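PDB 2V28: phenylalanine-4-hydroxylase from Colwellia psychrerythraea, which probably hydroxylates L-phenylalanine to L-tyrosine, using molecular oxygen, a tetrahydrobiopterin cosubstrate and iron. Local coordinates for residues Q29-R34 with T104-R109. Numbering follows the deposited sequence.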
loop_
_atom_site.group_PDB
_atom_site.type_symbol
_atom_site.label_atom_id
_atom_site.label_comp_id
_atom_site.label_asym_id
_atom_site.label_seq_id
_atom_site.Cartn_x
_atom_site.Cartn_y
_atom_site.Cartn_z
ATOM N N GLN A 29 -8.592 -15.379 -22.668
ATOM C CA GLN A 29 -8.937 -16.735 -22.269
ATOM C C GLN A 29 -8.282 -17.121 -20.942
ATOM O O GLN A 29 -8.902 -17.799 -20.093
ATOM C CB GLN A 29 -8.524 -17.724 -23.376
ATOM C CG GLN A 29 -8.842 -19.172 -23.033
ATOM C CD GLN A 29 -8.533 -20.127 -24.161
ATOM O OE1 GLN A 29 -7.621 -19.901 -24.964
ATOM N NE2 GLN A 29 -9.300 -21.203 -24.232
ATOM N N GLU A 30 -7.026 -16.713 -20.784
ATOM C CA GLU A 30 -6.267 -16.991 -19.561
ATOM C C GLU A 30 -6.863 -16.241 -18.374
ATOM O O GLU A 30 -7.063 -16.820 -17.297
ATOM C CB GLU A 30 -4.789 -16.619 -19.732
ATOM C CG GLU A 30 -3.952 -16.917 -18.473
ATOM C CD GLU A 30 -2.447 -16.885 -18.707
ATOM O OE1 GLU A 30 -1.994 -17.101 -19.861
ATOM O OE2 GLU A 30 -1.712 -16.645 -17.715
ATOM N N LEU A 31 -7.151 -14.956 -18.578
ATOM C CA LEU A 31 -7.783 -14.137 -17.548
ATOM C C LEU A 31 -9.159 -14.684 -17.152
ATOM O O LEU A 31 -9.459 -14.786 -15.963
ATOM C CB LEU A 31 -7.915 -12.698 -18.032
ATOM C CG LEU A 31 -6.615 -11.934 -18.315
ATOM C CD1 LEU A 31 -6.928 -10.629 -19.017
ATOM C CD2 LEU A 31 -5.775 -11.705 -17.064
ATOM N N PHE A 32 -9.960 -15.040 -18.160
ATOM C CA PHE A 32 -11.317 -15.572 -17.989
ATOM C C PHE A 32 -11.269 -16.883 -17.229
ATOM O O PHE A 32 -11.994 -17.022 -16.245
ATOM C CB PHE A 32 -12.022 -15.792 -19.338
ATOM C CG PHE A 32 -13.544 -15.872 -19.244
ATOM C CD1 PHE A 32 -14.334 -14.788 -19.624
ATOM C CD2 PHE A 32 -14.168 -17.026 -18.816
ATOM C CE1 PHE A 32 -15.706 -14.836 -19.533
ATOM C CE2 PHE A 32 -15.556 -17.101 -18.722
ATOM C CZ PHE A 32 -16.329 -16.015 -19.094
ATOM N N THR A 33 -10.424 -17.826 -17.669
ATOM C CA THR A 33 -10.358 -19.172 -17.051
ATOM C C THR A 33 -9.887 -19.150 -15.601
ATOM O O THR A 33 -10.435 -19.866 -14.762
ATOM C CB THR A 33 -9.477 -20.207 -17.849
ATOM O OG1 THR A 33 -8.319 -19.574 -18.398
ATOM C CG2 THR A 33 -10.252 -20.823 -18.970
ATOM N N ARG A 34 -8.867 -18.339 -15.313
ATOM C CA ARG A 34 -8.355 -18.200 -13.946
ATOM C C ARG A 34 -9.335 -17.441 -13.051
ATOM O O ARG A 34 -9.423 -17.719 -11.855
ATOM C CB ARG A 34 -6.940 -17.573 -13.917
ATOM C CG ARG A 34 -6.870 -16.091 -13.479
ATOM C CD ARG A 34 -5.580 -15.404 -13.937
ATOM N NE ARG A 34 -5.674 -13.936 -13.882
ATOM C CZ ARG A 34 -4.632 -13.094 -13.899
ATOM N NH1 ARG A 34 -3.398 -13.557 -13.962
ATOM N NH2 ARG A 34 -4.821 -11.775 -13.841
ATOM N N THR A 104 -10.757 0.077 -25.522
ATOM C CA THR A 104 -10.569 -1.156 -26.261
ATOM C C THR A 104 -9.091 -1.570 -26.411
ATOM O O THR A 104 -8.454 -1.427 -27.465
ATOM C CB THR A 104 -11.291 -1.070 -27.598
ATOM O OG1 THR A 104 -10.731 0.012 -28.342
ATOM C CG2 THR A 104 -12.777 -0.805 -27.365
ATOM N N PHE A 105 -8.550 -2.067 -25.310
ATOM C CA PHE A 105 -7.237 -2.656 -25.291
ATOM C C PHE A 105 -7.247 -3.752 -24.236
ATOM O O PHE A 105 -8.123 -3.765 -23.375
ATOM C CB PHE A 105 -6.137 -1.591 -24.996
ATOM C CG PHE A 105 -6.116 -1.067 -23.571
ATOM C CD1 PHE A 105 -6.825 0.090 -23.220
ATOM C CD2 PHE A 105 -5.356 -1.708 -22.581
ATOM C CE1 PHE A 105 -6.808 0.580 -21.916
ATOM C CE2 PHE A 105 -5.342 -1.227 -21.276
ATOM C CZ PHE A 105 -6.055 -0.077 -20.939
ATOM N N ILE A 106 -6.261 -4.642 -24.316
ATOM C CA ILE A 106 -6.019 -5.661 -23.305
ATOM C C ILE A 106 -4.568 -5.553 -22.810
ATOM O O ILE A 106 -3.657 -5.125 -23.535
ATOM C CB ILE A 106 -6.351 -7.085 -23.833
ATOM C CG1 ILE A 106 -6.510 -8.102 -22.692
ATOM C CG2 ILE A 106 -5.304 -7.548 -24.857
ATOM C CD1 ILE A 106 -7.622 -9.107 -22.893
ATOM N N ARG A 107 -4.370 -5.924 -21.557
ATOM C CA ARG A 107 -3.088 -5.789 -20.873
ATOM C C ARG A 107 -2.015 -6.647 -21.546
ATOM O O ARG A 107 -2.333 -7.568 -22.257
ATOM C CB ARG A 107 -3.241 -6.215 -19.413
ATOM C CG ARG A 107 -3.571 -7.704 -19.251
ATOM C CD ARG A 107 -3.975 -8.028 -17.826
ATOM N NE ARG A 107 -5.289 -7.472 -17.526
ATOM C CZ ARG A 107 -5.985 -7.742 -16.427
ATOM N NH1 ARG A 107 -5.502 -8.556 -15.505
ATOM N NH2 ARG A 107 -7.156 -7.174 -16.253
ATOM N N SER A 108 -0.744 -6.318 -21.321
ATOM C CA SER A 108 0.378 -7.126 -21.829
ATOM C C SER A 108 0.500 -8.395 -21.002
ATOM O O SER A 108 -0.027 -8.446 -19.904
ATOM C CB SER A 108 1.672 -6.330 -21.698
ATOM O OG SER A 108 1.857 -5.898 -20.354
ATOM N N ARG A 109 1.206 -9.412 -21.510
ATOM C CA ARG A 109 1.542 -10.585 -20.687
ATOM C C ARG A 109 2.209 -10.186 -19.386
ATOM O O ARG A 109 1.901 -10.746 -18.335
ATOM C CB ARG A 109 2.516 -11.536 -21.396
ATOM C CG ARG A 109 1.951 -12.273 -22.577
ATOM C CD ARG A 109 1.205 -13.518 -22.165
ATOM N NE ARG A 109 0.550 -14.071 -23.340
ATOM C CZ ARG A 109 -0.204 -15.159 -23.348
ATOM N NH1 ARG A 109 -0.422 -15.826 -22.223
ATOM N NH2 ARG A 109 -0.743 -15.565 -24.495
HETATM O O HOH W 1 -6.542 -9.662 -13.276
#
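Leu31 packs its methyls against the guanidinium of Arg107. Its CD1 lies over one face of that group, displaced from its centre, 4.0 Å from Arg107 CZ. Its CD2 sits 3.5 Å from Arg107 NH1. Arg107 reaches the leucine through a bend at chi3 (71°). The Arg107 and Arg34 guanidiniums reach toward each other from their two segments, with planes 63° apart, and Arg34 NH2 stands 3.7 Å from Arg107 NH1. A water in the plane of both groups accepts from Arg34 NH2 at 2.8 Å and Arg107 NH1 at 2.7 Å. Met112 O accepts from the same two nitrogens. Arg34 has a salt bridge to Asp113 and Arg107 one to Asp119, so the like charges are probably well screened. A leucine in place of Arg107 would probably leave Asp119 without its cationic mate and the water without one donor. Farther out, extended Glu30 and Arg109, bent at chi2, form a salt bridge (OE1 to NH1 3.1 Å), their planes 56° apart; Arg109 NH2 has another, to Glu23. The contact joins helix 22-39 to the loop after strand 99-103. Phe121 of helix 120-127 touches both Leu31 and Arg107; that helix carries His122 and His127, which bind iron in this enzyme, though none is bound to this chain in the model.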